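PDB 6QDI: PA14 domain-containing protein, which probably senses plant biomass polysaccharides outside the cell, through tandem calcium-binding PA14 domains of an RsgI-like membrane anti-sigma factor. Local coordinates for residues I26-V32 against G115-L121. Sequence-based numbering, arbitrary orientation.
Sequences IDFFWGV and GNGFVKL. With CA (calcium ion), chain D.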
loop_
_atom_site.group_PDB
_atom_site.type_symbol
_atom_site.label_atom_id
_atom_site.label_comp_id
_atom_site.label_asym_id
_atom_site.label_seq_id
_atom_site.Cartn_x
_atom_site.Cartn_y
_atom_site.Cartn_z
ATOM N N ILE A 26 -5.480 1.993 -19.192
ATOM C CA ILE A 26 -4.250 1.798 -18.384
ATOM C C ILE A 26 -3.089 2.308 -19.227
ATOM O O ILE A 26 -2.517 1.586 -20.034
ATOM C CB ILE A 26 -4.062 0.329 -17.937
ATOM C CG1 ILE A 26 -5.302 -0.185 -17.197
ATOM C CG2 ILE A 26 -2.832 0.260 -17.030
ATOM C CD1 ILE A 26 -5.173 -1.506 -16.462
ATOM N N ASP A 27 -2.753 3.577 -19.019
ATOM C CA ASP A 27 -1.752 4.267 -19.808
ATOM C C ASP A 27 -1.245 5.411 -18.972
ATOM O O ASP A 27 -1.812 6.503 -19.024
ATOM C CB ASP A 27 -2.388 4.748 -21.116
ATOM C CG ASP A 27 -1.428 5.455 -22.037
ATOM O OD1 ASP A 27 -0.190 5.361 -21.860
ATOM O OD2 ASP A 27 -1.979 6.072 -22.948
ATOM N N PHE A 28 -0.258 5.129 -18.129
ATOM C CA PHE A 28 0.187 6.078 -17.118
ATOM C C PHE A 28 1.680 6.247 -17.126
ATOM O O PHE A 28 2.431 5.276 -17.234
ATOM C CB PHE A 28 -0.243 5.629 -15.718
ATOM C CG PHE A 28 -1.702 5.781 -15.501
ATOM C CD1 PHE A 28 -2.224 7.016 -15.250
ATOM C CD2 PHE A 28 -2.570 4.706 -15.554
ATOM C CE1 PHE A 28 -3.579 7.203 -15.059
ATOM C CE2 PHE A 28 -3.946 4.884 -15.362
ATOM C CZ PHE A 28 -4.440 6.129 -15.132
ATOM N N PHE A 29 2.096 7.490 -16.993
ATOM C CA PHE A 29 3.472 7.808 -16.814
ATOM C C PHE A 29 3.533 8.852 -15.711
ATOM O O PHE A 29 3.058 9.996 -15.932
ATOM C CB PHE A 29 4.100 8.336 -18.110
ATOM C CG PHE A 29 5.551 8.619 -17.991
ATOM C CD1 PHE A 29 6.027 9.798 -17.333
ATOM C CD2 PHE A 29 6.498 7.776 -18.526
ATOM C CE1 PHE A 29 7.362 10.070 -17.213
ATOM C CE2 PHE A 29 7.823 8.085 -18.429
ATOM C CZ PHE A 29 8.244 9.211 -17.756
ATOM N N TRP A 30 4.039 8.477 -14.537
ATOM C CA TRP A 30 3.961 9.327 -13.351
ATOM C C TRP A 30 5.271 10.025 -13.014
ATOM O O TRP A 30 5.300 10.878 -12.122
ATOM C CB TRP A 30 3.443 8.506 -12.169
ATOM C CG TRP A 30 2.029 8.124 -12.298
ATOM C CD1 TRP A 30 0.949 8.960 -12.448
ATOM C CD2 TRP A 30 1.483 6.806 -12.257
ATOM N NE1 TRP A 30 -0.209 8.252 -12.513
ATOM C CE2 TRP A 30 0.087 6.922 -12.370
ATOM C CE3 TRP A 30 2.043 5.535 -12.140
ATOM C CZ2 TRP A 30 -0.764 5.814 -12.349
ATOM C CZ3 TRP A 30 1.179 4.428 -12.129
ATOM C CH2 TRP A 30 -0.181 4.586 -12.235
ATOM N N GLY A 31 6.377 9.661 -13.698
ATOM C CA GLY A 31 7.641 10.265 -13.350
ATOM C C GLY A 31 7.975 9.851 -11.945
ATOM O O GLY A 31 7.687 8.737 -11.520
ATOM N N VAL A 32 8.532 10.793 -11.200
ATOM C CA VAL A 32 8.849 10.535 -9.792
ATOM C C VAL A 32 7.779 11.078 -8.872
ATOM O O VAL A 32 7.987 11.099 -7.649
ATOM C CB VAL A 32 10.247 11.042 -9.359
ATOM C CG1 VAL A 32 11.308 10.246 -10.101
ATOM C CG2 VAL A 32 10.420 12.522 -9.588
ATOM N N GLY A 115 11.858 5.846 -7.737
ATOM C CA GLY A 115 12.150 6.316 -9.075
ATOM C C GLY A 115 10.909 6.494 -9.911
ATOM O O GLY A 115 9.797 6.681 -9.414
ATOM N N ASN A 116 11.123 6.466 -11.213
ATOM C CA ASN A 116 10.056 6.605 -12.172
ATOM C C ASN A 116 9.004 5.512 -11.935
ATOM O O ASN A 116 9.326 4.389 -11.536
ATOM C CB ASN A 116 10.618 6.443 -13.593
ATOM C CG ASN A 116 9.757 7.107 -14.680
ATOM O OD1 ASN A 116 8.655 7.615 -14.439
ATOM N ND2 ASN A 116 10.274 7.065 -15.907
ATOM N N GLY A 117 7.760 5.839 -12.265
ATOM C CA GLY A 117 6.660 4.902 -12.270
ATOM C C GLY A 117 5.878 5.054 -13.563
ATOM O O GLY A 117 5.509 6.155 -13.918
ATOM N N PHE A 118 5.645 3.929 -14.255
ATOM C CA PHE A 118 4.822 3.934 -15.447
ATOM C C PHE A 118 4.229 2.542 -15.658
ATOM O O PHE A 118 4.823 1.541 -15.258
ATOM C CB PHE A 118 5.568 4.450 -16.687
ATOM C CG PHE A 118 6.864 3.763 -17.014
ATOM C CD1 PHE A 118 6.880 2.515 -17.628
ATOM C CD2 PHE A 118 8.065 4.425 -16.821
ATOM C CE1 PHE A 118 8.083 1.908 -17.987
ATOM C CE2 PHE A 118 9.268 3.836 -17.212
ATOM C CZ PHE A 118 9.278 2.589 -17.771
ATOM N N VAL A 119 3.096 2.500 -16.357
ATOM C CA VAL A 119 2.474 1.254 -16.719
ATOM C C VAL A 119 1.537 1.525 -17.894
ATOM O O VAL A 119 0.707 2.451 -17.859
ATOM C CB VAL A 119 1.772 0.580 -15.534
ATOM C CG1 VAL A 119 0.708 1.419 -14.868
ATOM C CG2 VAL A 119 1.199 -0.765 -15.938
ATOM N N LYS A 120 1.665 0.723 -18.928
ATOM C CA LYS A 120 0.868 0.869 -20.142
ATOM C C LYS A 120 0.441 -0.496 -20.634
ATOM O O LYS A 120 1.302 -1.368 -20.817
ATOM C CB LYS A 120 1.730 1.549 -21.242
ATOM C CG LYS A 120 1.070 1.893 -22.539
ATOM C CD LYS A 120 2.009 2.738 -23.422
ATOM C CE LYS A 120 1.723 2.739 -24.909
ATOM N NZ LYS A 120 2.477 3.848 -25.525
ATOM N N LEU A 121 -0.865 -0.667 -20.866
ATOM C CA LEU A 121 -1.449 -1.938 -21.366
ATOM C C LEU A 121 -1.942 -1.779 -22.800
ATOM O O LEU A 121 -2.856 -0.973 -23.066
ATOM C CB LEU A 121 -2.627 -2.361 -20.476
ATOM C CG LEU A 121 -3.307 -3.655 -20.893
ATOM C CD1 LEU A 121 -2.406 -4.853 -20.701
ATOM C CD2 LEU A 121 -4.619 -3.771 -20.140
HETATM CA CA CA D . 10.388 2.697 -10.270
HETATM O O HOH W 1 -5.480 0.312 -21.562
HETATM O O HOH W 2 1.695 6.042 -23.952
#
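The carbonyl O of I26 is met by two groups from the segment 115-121. L121 N gives I26 O a hydrogen bond of 2.9 Å, and K120 CA adds a weaker C-H...O contact. F28 and V119 then bond each other in both directions, F28 N to V119 O and V119 N to F28 O. W30 N donates a hydrogen bond to G117 O at 2.8 Å. The hydrogen bond from G117 N to G31 O is more bent, at 135°.

This antiparallel ladder joins strand 27-31 to strand 117-125 in one sheet of the first PA14 domain, a beta-sandwich fold. The inner face carries V119, with W30 CZ3 4.1 Å from V119 CG1. The two side chains run alongside each other and both touch W49 of strand 44-53. F28 CB, two residues earlier in the same strand, lies over the rim of one face of the W30 indole.

The other face holds D27, F29, F118 and K120. With CG anti to the backbone N (chi1 -177°), the F29 ring lies near that of F118. Their planes are almost parallel, but the rings are slid apart, with centroids 5.9 Å apart. D27 OD1 and K120 NZ stand 4.8 Å apart and share a water, which donates to D27 OD1 and accepts from K120 NZ.

At the far end N116 O binds calcium at 2.4 Å, alongside D68, N69, N112 and T114.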